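Local coordinates for multicopper oxidase type 1 (Nitrosomonas europaea, PDB 3G5W), which probably works as a copper-dependent oxidoreductase of the multicopper oxidase family, using a mononuclear copper site together with a copper-oxygen cluster, at residues G67-D72 with H76-A81; S148-K153 with P160-D165. One frame throughout, in Å; residues are numbered along the deposited sequence.

Contact 1: G67-D72 with H76-A81; sequences GTWQSD and HATQHA
The backbones of Gln70 and Thr78 draw together to 4.9 Å between their CA atoms, within one long loop that joins strands 59-61 and 87-93 of the first cupredoxin-type domain. A short 3-10 turn at Trp69 and Gln70 bends the first segment, tied by hydrogen bonds from Ser71 N to Thr68 O and from Asp72 N to Trp69 O. Thr78 is directed into this bend. Its CB lies 3.3 Å from Trp69 O, and its CG2 methyl touches both Trp69 CE3 and Asp72 CB, the latter at 3.9 Å. A branched residue suits the place, since the methyl packs while OG1 turns to polar partners: it is hydrogen-bonded with Val74 N and with a water, 2.7 Å away, that donates to Gln70 O. With CG between its backbone N and carbonyl carbon (chi1 72°), the Trp69 indole runs alongside Thr78, the two side chains pointing opposite ways, and its edge atom CZ3 comes to 3.4 Å from Ala77 O, near the ring plane. Gln70 CG lies 3.7 Å above one face of the same ring, over its centre. So broad a ring can also meet His281 of the second subunit, edge-to-face. Asp72 suits a double task: CB packs on the Thr78 methyl, while OD2 is hydrogen-bonded with ND1 of His205 of the second subunit. Its side chain is about 5 Å from the bound Cu-O linkage, and its backbone O is hydrogen-bonded with His59 ND1. Both histidines line copper-oxygen pockets, so Asp72 is placed in their second shell at the subunit interface. The amide of Gln70, an exposed residue, reaches Thr78 through a second water, which accepts from NE2 and donates to Thr78 O at 2.7 Å.

Contact 2: S148-K153 with P160-D165; sequences SSWANK and PGDVFD
Ser148 and Asp165 meet through a two-point grip: Ser148 N donates to Asp165 OD1 at 2.9 Å, and Ser148 OG donates to Asp165 OD2 at 2.6 Å. Both carboxylate oxygens are met on their syn sides. A serine suits the start of the 3-10 turn 148-150, because its short side chain puts a hydroxyl beside its own N-H, and an aspartate can accept from both. Asp165 CG sits between its backbone N and carbonyl carbon (chi1 51°), which turns the carboxylate to Ser148. Asp162 holds the other end of the turn. Its OD1 accepts from Trp150 NE1 at 2.7 Å in an almost straight bond (178°), lying in the indole plane, whereas the donor stands above the carboxylate plane, 39° out of it. Tryptophan suits this place: its edge offers one N-H while the ring packs on Met114. OD2 of Asp162 is meanwhile hydrogen-bonded with Ile159 N. Between these two grips, waters join Ser149 N to Val163 O and Ser149 OG to Val163 N. This loop of the second cupredoxin-type domain, between strands 137-146 and 166-169, rests on the first: Met114 of helix 108-114 also touches Asp162, and Arg20 of strand 20-27 touches Ser148.

Overall arrangement
Each contact folds a loop back on itself between two strands of its own cupredoxin-type domain, contact 1 in the first and contact 2 in the second; their nearest atoms are about 18 Å apart. Contact 1 is mostly buried, lies against the second subunit and approaches the copper-oxygen site. Contact 2 is a surface contact, set where its loop leans on elements of the first domain, and it touches both the second and the third subunit. The chemistry follows the setting. Waters bridge both, but contact 1 has no direct hydrogen bond between its segments and meets by packing, whereas in contact 2 aspartates accept directly from serine and tryptophan.

Contact 1: G67-D72 with H76-A81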
ATOM      1  N   GLY A  67       4.171 -12.934  29.101  1.00 24.20           N
ATOM      2  CA  GLY A  67       3.861 -12.844  30.525  1.00 24.57           C
ATOM      3  C   GLY A  67       3.931 -11.441  31.108  1.00 24.60           C
ATOM      4  O   GLY A  67       3.792 -11.268  32.322  1.00 24.98           O
ATOM      5  N   THR A  68       4.150 -10.435  30.263  1.00 24.22           N
ATOM      6  CA  THR A  68       4.334  -9.063  30.745  1.00 23.79           C
ATOM      7  C   THR A  68       3.355  -8.074  30.084  1.00 23.49           C
ATOM      8  O   THR A  68       3.698  -6.912  29.837  1.00 23.18           O
ATOM      9  CB  THR A  68       5.813  -8.568  30.581  1.00 24.28           C
ATOM     10  OG1 THR A  68       6.207  -8.655  29.207  1.00 24.55           O
ATOM     11  CG2 THR A  68       6.797  -9.390  31.434  1.00 24.24           C
ATOM     12  N   TRP A  69       2.128  -8.534  29.832  1.00 22.71           N
ATOM     13  CA  TRP A  69       1.117  -7.722  29.145  1.00 22.42           C
ATOM     14  C   TRP A  69       0.843  -6.360  29.774  1.00 22.40           C
ATOM     15  O   TRP A  69       0.522  -5.407  29.070  1.00 21.91           O
ATOM     16  CB  TRP A  69      -0.195  -8.498  28.953  1.00 21.98           C
ATOM     17  CG  TRP A  69      -1.020  -8.736  30.193  1.00 22.00           C
ATOM     18  CD1 TRP A  69      -0.847  -9.728  31.118  1.00 21.83           C
ATOM     19  CD2 TRP A  69      -2.181  -7.995  30.612  1.00 21.94           C
ATOM     20  NE1 TRP A  69      -1.817  -9.643  32.097  1.00 21.83           N
ATOM     21  CE2 TRP A  69      -2.648  -8.590  31.810  1.00 22.18           C
ATOM     22  CE3 TRP A  69      -2.867  -6.883  30.096  1.00 21.53           C
ATOM     23  CZ2 TRP A  69      -3.764  -8.108  32.500  1.00 21.88           C
ATOM     24  CZ3 TRP A  69      -3.982  -6.403  30.790  1.00 21.66           C
ATOM     25  CH2 TRP A  69      -4.417  -7.020  31.976  1.00 21.90           C
ATOM     26  N   GLN A  70       0.993  -6.251  31.091  1.00 22.77           N
ATOM     27  CA  GLN A  70       0.772  -4.961  31.751  1.00 22.89           C
ATOM     28  C   GLN A  70       1.884  -3.938  31.510  1.00 22.59           C
ATOM     29  O   GLN A  70       1.825  -2.802  32.000  1.00 22.32           O
ATOM     30  CB  GLN A  70       0.438  -5.148  33.233  1.00 23.76           C
ATOM     31  CG  GLN A  70      -1.014  -5.577  33.437  1.00 25.41           C
ATOM     32  CD  GLN A  70      -1.438  -5.580  34.894  1.00 28.43           C
ATOM     33  OE1 GLN A  70      -1.542  -6.637  35.514  1.00 29.85           O
ATOM     34  NE2 GLN A  70      -1.673  -4.394  35.451  1.00 28.07           N
ATOM     35  N   SER A  71       2.884  -4.338  30.723  1.00 21.82           N
ATOM     36  CA  SER A  71       3.910  -3.415  30.235  1.00 21.54           C
ATOM     37  C   SER A  71       3.782  -3.117  28.726  1.00 21.02           C
ATOM     38  O   SER A  71       4.677  -2.513  28.126  1.00 20.46           O
ATOM     39  CB  SER A  71       5.306  -3.969  30.537  1.00 21.53           C
ATOM     40  OG  SER A  71       5.659  -3.735  31.888  1.00 22.46           O
ATOM     41  N   ASP A  72       2.667  -3.533  28.125  1.00 20.33           N
ATOM     42  CA  ASP A  72       2.444  -3.341  26.687  1.00 20.02           C
ATOM     43  C   ASP A  72       2.138  -1.879  26.292  1.00 20.10           C
ATOM     44  O   ASP A  72       2.230  -1.508  25.113  1.00 20.08           O
ATOM     45  CB  ASP A  72       1.334  -4.278  26.199  1.00 19.82           C
ATOM     46  CG  ASP A  72       1.296  -4.404  24.690  1.00 19.66           C
ATOM     47  OD1 ASP A  72       2.373  -4.537  24.053  1.00 16.94           O
ATOM     48  OD2 ASP A  72       0.177  -4.367  24.136  1.00 21.46           O
ATOM     49  N   HIS A  76      -6.243   2.202  28.717  1.00 22.70           N
ATOM     50  CA  HIS A  76      -7.593   1.616  28.721  1.00 23.52           C
ATOM     51  C   HIS A  76      -7.632   0.147  28.269  1.00 23.41           C
ATOM     52  O   HIS A  76      -8.706  -0.386  27.969  1.00 23.31           O
ATOM     53  CB  HIS A  76      -8.601   2.463  27.916  1.00 24.45           C
ATOM     54  CG  HIS A  76      -8.373   3.942  28.016  1.00 26.97           C
ATOM     55  ND1 HIS A  76      -8.527   4.644  29.194  1.00 28.98           N
ATOM     56  CD2 HIS A  76      -7.996   4.850  27.083  1.00 29.51           C
ATOM     57  CE1 HIS A  76      -8.253   5.920  28.984  1.00 30.04           C
ATOM     58  NE2 HIS A  76      -7.929   6.074  27.711  1.00 30.15           N
ATOM     59  N   ALA A  77      -6.460  -0.492  28.222  1.00 22.96           N
ATOM     60  CA  ALA A  77      -6.349  -1.923  27.919  1.00 22.43           C
ATOM     61  C   ALA A  77      -5.327  -2.659  28.797  1.00 21.98           C
ATOM     62  O   ALA A  77      -5.584  -3.776  29.255  1.00 22.07           O
ATOM     63  CB  ALA A  77      -6.028  -2.138  26.442  1.00 22.55           C
ATOM     64  N   THR A  78      -4.159  -2.051  29.011  1.00 21.63           N
ATOM     65  CA  THR A  78      -3.104  -2.699  29.795  1.00 21.11           C
ATOM     66  C   THR A  78      -2.633  -1.842  30.971  1.00 21.38           C
ATOM     67  O   THR A  78      -1.881  -2.321  31.823  1.00 21.12           O
ATOM     68  CB  THR A  78      -1.864  -3.094  28.934  1.00 21.12           C
ATOM     69  OG1 THR A  78      -1.093  -1.926  28.634  1.00 20.41           O
ATOM     70  CG2 THR A  78      -2.274  -3.799  27.644  1.00 20.76           C
ATOM     71  N   GLN A  79      -3.063  -0.580  30.994  1.00 21.02           N
ATOM     72  CA  GLN A  79      -2.744   0.350  32.076  1.00 21.55           C
ATOM     73  C   GLN A  79      -3.667   1.557  32.033  1.00 21.90           C
ATOM     74  O   GLN A  79      -4.339   1.800  31.028  1.00 21.90           O
ATOM     75  CB  GLN A  79      -1.294   0.844  31.967  1.00 21.53           C
ATOM     76  CG  GLN A  79      -1.037   1.751  30.757  1.00 21.03           C
ATOM     77  CD  GLN A  79       0.350   2.340  30.756  1.00 21.46           C
ATOM     78  OE1 GLN A  79       0.618   3.353  31.411  1.00 22.29           O
ATOM     79  NE2 GLN A  79       1.243   1.722  30.004  1.00 20.06           N
ATOM     80  N   HIS A  80      -3.699   2.305  33.136  1.00 22.65           N
ATOM     81  CA  HIS A  80      -4.159   3.685  33.108  1.00 23.31           C
ATOM     82  C   HIS A  80      -3.034   4.481  32.448  1.00 23.40           C
ATOM     83  O   HIS A  80      -1.860   4.204  32.696  1.00 23.74           O
ATOM     84  CB  HIS A  80      -4.358   4.223  34.524  1.00 23.83           C
ATOM     85  CG  HIS A  80      -5.439   3.536  35.298  1.00 25.06           C
ATOM     86  ND1 HIS A  80      -6.779   3.740  35.046  1.00 26.36           N
ATOM     87  CD2 HIS A  80      -5.378   2.666  36.334  1.00 26.27           C
ATOM     88  CE1 HIS A  80      -7.497   3.019  35.887  1.00 26.75           C
ATOM     89  NE2 HIS A  80      -6.671   2.354  36.675  1.00 27.76           N
ATOM     90  N   ALA A  81      -3.386   5.474  31.636  1.00 23.38           N
ATOM     91  CA  ALA A  81      -2.400   6.364  31.018  1.00 23.67           C
ATOM     92  C   ALA A  81      -1.529   7.038  32.079  1.00 23.75           C
ATOM     93  O   ALA A  81      -1.958   7.199  33.225  1.00 23.52           O
ATOM     94  CB  ALA A  81      -3.094   7.404  30.166  1.00 23.77           C
TER
HETATM   95  O   HOH W   1       1.012  -1.066  30.015  1.00 22.21           O
HETATM   96  O   HOH W   2      -0.661  -1.848  34.184  1.00 32.07           O

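Contact 2: S148-K153 with P160-D165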
ATOM      1  N   SER A 148       0.925  20.660   8.945  1.00 20.04           N
ATOM      2  CA  SER A 148       1.456  21.916   9.495  1.00 20.65           C
ATOM      3  C   SER A 148       0.412  22.850  10.128  1.00 21.32           C
ATOM      4  O   SER A 148       0.762  23.694  10.965  1.00 21.14           O
ATOM      5  CB  SER A 148       2.286  22.677   8.454  1.00 20.66           C
ATOM      6  OG  SER A 148       1.458  23.276   7.477  1.00 20.89           O
ATOM      7  N   SER A 149      -0.856  22.689   9.752  1.00 21.52           N
ATOM      8  CA  SER A 149      -1.934  23.500  10.340  1.00 22.22           C
ATOM      9  C   SER A 149      -2.068  23.277  11.848  1.00 22.32           C
ATOM     10  O   SER A 149      -2.612  24.126  12.553  1.00 22.17           O
ATOM     11  CB  SER A 149      -3.268  23.238   9.641  1.00 22.13           C
ATOM     12  OG  SER A 149      -3.777  21.961   9.986  1.00 23.94           O
ATOM     13  N   TRP A 150      -1.551  22.151  12.345  1.00 22.21           N
ATOM     14  CA  TRP A 150      -1.592  21.854  13.781  1.00 22.35           C
ATOM     15  C   TRP A 150      -0.240  22.015  14.479  1.00 22.31           C
ATOM     16  O   TRP A 150      -0.108  21.680  15.659  1.00 22.13           O
ATOM     17  CB  TRP A 150      -2.145  20.445  14.041  1.00 22.84           C
ATOM     18  CG  TRP A 150      -3.505  20.203  13.436  1.00 23.18           C
ATOM     19  CD1 TRP A 150      -3.799  19.364  12.395  1.00 23.66           C
ATOM     20  CD2 TRP A 150      -4.748  20.802  13.832  1.00 23.16           C
ATOM     21  NE1 TRP A 150      -5.144  19.404  12.119  1.00 23.25           N
ATOM     22  CE2 TRP A 150      -5.751  20.282  12.982  1.00 23.31           C
ATOM     23  CE3 TRP A 150      -5.111  21.732  14.820  1.00 24.31           C
ATOM     24  CZ2 TRP A 150      -7.097  20.657  13.088  1.00 23.56           C
ATOM     25  CZ3 TRP A 150      -6.455  22.107  14.930  1.00 23.58           C
ATOM     26  CH2 TRP A 150      -7.431  21.565  14.066  1.00 23.60           C
ATOM     27  N   ALA A 151       0.748  22.545  13.756  1.00 22.58           N
ATOM     28  CA  ALA A 151       2.125  22.634  14.246  1.00 22.88           C
ATOM     29  C   ALA A 151       2.195  23.178  15.665  1.00 23.44           C
ATOM     30  O   ALA A 151       2.845  22.595  16.531  1.00 23.19           O
ATOM     31  CB  ALA A 151       2.981  23.480  13.306  1.00 22.73           C
ATOM     32  N   ASN A 152       1.503  24.285  15.903  1.00 24.10           N
ATOM     33  CA  ASN A 152       1.568  24.929  17.200  1.00 25.20           C
ATOM     34  C   ASN A 152       0.261  24.869  17.981  1.00 25.12           C
ATOM     35  O   ASN A 152      -0.076  25.779  18.741  1.00 25.16           O
ATOM     36  CB  ASN A 152       2.119  26.344  17.045  1.00 25.68           C
ATOM     37  CG  ASN A 152       3.606  26.341  16.723  1.00 27.71           C
ATOM     38  OD1 ASN A 152       4.415  25.787  17.478  1.00 31.66           O
ATOM     39  ND2 ASN A 152       3.971  26.938  15.599  1.00 29.81           N
ATOM     40  N   LYS A 153      -0.454  23.764  17.803  1.00 25.03           N
ATOM     41  CA  LYS A 153      -1.716  23.536  18.495  1.00 25.49           C
ATOM     42  C   LYS A 153      -1.736  22.179  19.216  1.00 25.14           C
ATOM     43  O   LYS A 153      -2.497  21.285  18.831  1.00 25.32           O
ATOM     44  CB  LYS A 153      -2.889  23.675  17.514  1.00 25.05           C
ATOM     45  CG  LYS A 153      -3.143  25.121  17.064  1.00 26.08           C
ATOM     46  CD  LYS A 153      -4.288  25.216  16.069  1.00 26.63           C
ATOM     47  CE  LYS A 153      -4.553  26.666  15.673  1.00 28.34           C
ATOM     48  NZ  LYS A 153      -5.055  27.487  16.823  1.00 28.41           N
ATOM     49  N   PRO A 160     -10.399  14.273  10.166  1.00 22.27           N
ATOM     50  CA  PRO A 160     -10.829  14.427   8.779  1.00 22.59           C
ATOM     51  C   PRO A 160     -10.753  15.868   8.287  1.00 22.74           C
ATOM     52  O   PRO A 160     -11.160  16.788   9.003  1.00 23.07           O
ATOM     53  CB  PRO A 160     -12.284  13.942   8.811  1.00 22.01           C
ATOM     54  CG  PRO A 160     -12.298  12.946   9.883  1.00 22.20           C
ATOM     55  CD  PRO A 160     -11.401  13.528  10.950  1.00 22.33           C
ATOM     56  N   GLY A 161     -10.213  16.043   7.084  1.00 22.79           N
ATOM     57  CA  GLY A 161     -10.000  17.358   6.490  1.00 23.03           C
ATOM     58  C   GLY A 161      -8.560  17.834   6.565  1.00 23.11           C
ATOM     59  O   GLY A 161      -8.189  18.811   5.914  1.00 23.37           O
ATOM     60  N   ASP A 162      -7.745  17.152   7.372  1.00 23.01           N
ATOM     61  CA  ASP A 162      -6.331  17.505   7.515  1.00 22.81           C
ATOM     62  C   ASP A 162      -5.610  17.469   6.174  1.00 22.21           C
ATOM     63  O   ASP A 162      -5.890  16.611   5.318  1.00 22.33           O
ATOM     64  CB  ASP A 162      -5.635  16.557   8.492  1.00 23.31           C
ATOM     65  CG  ASP A 162      -5.787  16.989   9.936  1.00 24.03           C
ATOM     66  OD1 ASP A 162      -6.408  18.045  10.199  1.00 25.46           O
ATOM     67  OD2 ASP A 162      -5.285  16.265  10.816  1.00 24.74           O
ATOM     68  N   VAL A 163      -4.692  18.409   5.991  1.00 21.06           N
ATOM     69  CA  VAL A 163      -3.883  18.451   4.778  1.00 20.52           C
ATOM     70  C   VAL A 163      -2.429  18.189   5.147  1.00 20.04           C
ATOM     71  O   VAL A 163      -1.779  19.012   5.807  1.00 19.17           O
ATOM     72  CB  VAL A 163      -4.058  19.789   4.006  1.00 20.66           C
ATOM     73  CG1 VAL A 163      -3.214  19.796   2.753  1.00 20.75           C
ATOM     74  CG2 VAL A 163      -5.539  20.009   3.640  1.00 21.59           C
ATOM     75  N   PHE A 164      -1.929  17.021   4.748  1.00 19.21           N
ATOM     76  CA  PHE A 164      -0.534  16.679   5.015  1.00 18.93           C
ATOM     77  C   PHE A 164       0.337  17.491   4.074  1.00 18.70           C
ATOM     78  O   PHE A 164       0.018  17.618   2.895  1.00 18.55           O
ATOM     79  CB  PHE A 164      -0.290  15.174   4.827  1.00 18.48           C
ATOM     80  CG  PHE A 164      -0.856  14.328   5.927  1.00 18.43           C
ATOM     81  CD1 PHE A 164      -0.066  13.954   7.005  1.00 18.10           C
ATOM     82  CD2 PHE A 164      -2.182  13.907   5.889  1.00 18.84           C
ATOM     83  CE1 PHE A 164      -0.591  13.170   8.036  1.00 19.79           C
ATOM     84  CE2 PHE A 164      -2.717  13.130   6.919  1.00 19.62           C
ATOM     85  CZ  PHE A 164      -1.922  12.760   7.987  1.00 18.92           C
ATOM     86  N   ASP A 165       1.428  18.050   4.589  1.00 18.30           N
ATOM     87  CA  ASP A 165       2.264  18.922   3.764  1.00 18.54           C
ATOM     88  C   ASP A 165       3.769  18.882   4.040  1.00 18.13           C
ATOM     89  O   ASP A 165       4.530  19.521   3.324  1.00 17.60           O
ATOM     90  CB  ASP A 165       1.751  20.375   3.797  1.00 19.06           C
ATOM     91  CG  ASP A 165       1.524  20.899   5.202  1.00 20.40           C
ATOM     92  OD1 ASP A 165       1.869  20.217   6.196  1.00 20.24           O
ATOM     93  OD2 ASP A 165       0.984  22.021   5.306  1.00 23.17           O
TER
HETATM   94  O   HOH W   3      -1.614  21.479   7.011  1.00 22.32           O
HETATM   95  O   HOH W   4      -4.894  20.794   7.428  1.00 26.10           O